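Local coordinates for gifsy-2 prophage ATP-binding sugar transporter-like protein (Salmonella typhimurium LT2, PDB 2PP6) that is of uncertain function, a prophage-encoded beta-barrel protein that may bind ATP and take part in sugar transport, at residues A[34-39]-A[55-60]. Numbering follows the deposited sequence.
Sequences CIVVES and VVVFSG
CG2 of Val36 touches both Val55 and Val57 on one face of an antiparallel strand pair, while Val37, on the face it shares with Val56, meets the ring of Phe58, which follows the strand. CG2 of Val36 lies 3.4 Å from Val55 CG2 and 3.7 Å from Val57 CG2; the side chains of Val36 and Val55 cross at about a right angle, and CG1 of Val36 also reaches Val55 CB. Val37 CG2 sits off-centre against the Phe58 ring, 4.2 Å from its centroid and 29° off the normal, a CH-pi contact. This CG2, the branch beside the Val37 backbone N and anti to the carbonyl carbon, touches CE2 and CD2 of the ring. Helix 2-23 packs on the same ring through Ile19 and Ala20, and Lys88 adds a cation-pi contact. Val37 and Val56 form a hydrogen-bonded pair: Val37 N gives to Val56 O at 3.0 Å, Val56 N to Val37 O at 3.1 Å. Just past the strand end, Phe58 N bonds to Ile35 O (3.0 Å). Next a side chain takes over: Ser59 OG accepts an almost straight bond from Ile35 N (2.6 Å, 173°) and also lies against Cys34 CB. Glu38, paired with Val55, turns its carboxylate to a salt bridge with Arg73. Strands 32-38 and 53-57 are thus antiparallel neighbours in a closed beta barrel, with helix 2-23 against Val37 and Phe58.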
# COMPACT_ATOMS: atom_id res chain seq x y z
N CYS A 34 -10.33 -25.22 -3.71
CA CYS A 34 -9.56 -24.04 -3.34
C CYS A 34 -9.58 -22.95 -4.42
O CYS A 34 -10.05 -23.17 -5.53
CB CYS A 34 -8.12 -24.43 -3.05
SG CYS A 34 -7.33 -25.25 -4.43
N ILE A 35 -9.06 -21.78 -4.08
CA ILE A 35 -9.06 -20.67 -5.03
C ILE A 35 -7.73 -20.47 -5.73
O ILE A 35 -6.65 -20.47 -5.13
CB ILE A 35 -9.53 -19.33 -4.35
CG1 ILE A 35 -11.05 -19.26 -4.29
CG2 ILE A 35 -9.09 -18.12 -5.18
CD1 ILE A 35 -11.72 -20.43 -3.67
N VAL A 36 -7.81 -20.26 -7.02
CA VAL A 36 -6.60 -20.11 -7.78
C VAL A 36 -6.78 -18.92 -8.72
O VAL A 36 -7.90 -18.53 -9.04
CB VAL A 36 -6.35 -21.45 -8.54
CG1 VAL A 36 -6.59 -21.29 -10.03
CG2 VAL A 36 -4.98 -21.99 -8.20
N VAL A 37 -5.70 -18.29 -9.14
CA VAL A 37 -5.84 -17.17 -10.06
C VAL A 37 -4.93 -17.41 -11.25
O VAL A 37 -3.75 -17.73 -11.08
CB VAL A 37 -5.50 -15.81 -9.37
CG1 VAL A 37 -5.50 -14.69 -10.40
CG2 VAL A 37 -6.53 -15.51 -8.28
N GLU A 38 -5.49 -17.28 -12.45
CA GLU A 38 -4.72 -17.48 -13.68
C GLU A 38 -3.57 -16.49 -13.74
O GLU A 38 -3.72 -15.32 -13.38
CB GLU A 38 -5.62 -17.33 -14.89
CG GLU A 38 -6.73 -18.37 -14.89
CD GLU A 38 -7.10 -18.87 -16.29
OE1 GLU A 38 -6.20 -19.35 -17.01
OE2 GLU A 38 -8.30 -18.79 -16.65
N SER A 39 -2.40 -16.97 -14.17
CA SER A 39 -1.22 -16.12 -14.25
C SER A 39 -1.37 -14.98 -15.23
O SER A 39 -0.61 -14.02 -15.19
CB SER A 39 0.00 -16.95 -14.62
OG SER A 39 0.41 -17.74 -13.51
N VAL A 55 -1.11 -21.23 -13.01
CA VAL A 55 -1.93 -20.56 -11.99
C VAL A 55 -1.26 -20.52 -10.63
O VAL A 55 -0.46 -21.39 -10.31
CB VAL A 55 -3.25 -21.29 -11.77
CG1 VAL A 55 -3.89 -21.63 -13.11
CG2 VAL A 55 -3.01 -22.55 -10.96
N VAL A 56 -1.58 -19.51 -9.83
CA VAL A 56 -1.00 -19.48 -8.49
C VAL A 56 -2.13 -19.72 -7.48
O VAL A 56 -3.25 -19.22 -7.63
CB VAL A 56 -0.22 -18.17 -8.21
CG1 VAL A 56 -0.07 -17.38 -9.47
CG2 VAL A 56 -0.87 -17.39 -7.13
N VAL A 57 -1.84 -20.53 -6.47
CA VAL A 57 -2.80 -20.92 -5.45
C VAL A 57 -2.91 -19.96 -4.28
O VAL A 57 -1.95 -19.74 -3.54
CB VAL A 57 -2.42 -22.32 -4.91
CG1 VAL A 57 -3.48 -22.82 -3.93
CG2 VAL A 57 -2.30 -23.28 -6.08
N PHE A 58 -4.10 -19.41 -4.07
CA PHE A 58 -4.29 -18.46 -2.98
C PHE A 58 -4.79 -19.05 -1.66
O PHE A 58 -4.41 -18.57 -0.60
CB PHE A 58 -5.20 -17.33 -3.42
CG PHE A 58 -4.50 -16.28 -4.25
CD1 PHE A 58 -4.36 -14.99 -3.78
CD2 PHE A 58 -3.97 -16.60 -5.50
CE1 PHE A 58 -3.70 -14.02 -4.54
CE2 PHE A 58 -3.31 -15.64 -6.27
CZ PHE A 58 -3.17 -14.36 -5.79
N SER A 59 -5.61 -20.08 -1.71
CA SER A 59 -6.13 -20.69 -0.49
C SER A 59 -4.97 -21.24 0.34
O SER A 59 -3.98 -21.72 -0.22
CB SER A 59 -7.10 -21.81 -0.85
OG SER A 59 -8.14 -21.31 -1.67
N GLY A 60 -5.09 -21.18 1.66
CA GLY A 60 -4.02 -21.68 2.51
C GLY A 60 -4.30 -23.08 3.02
O GLY A 60 -3.56 -23.59 3.86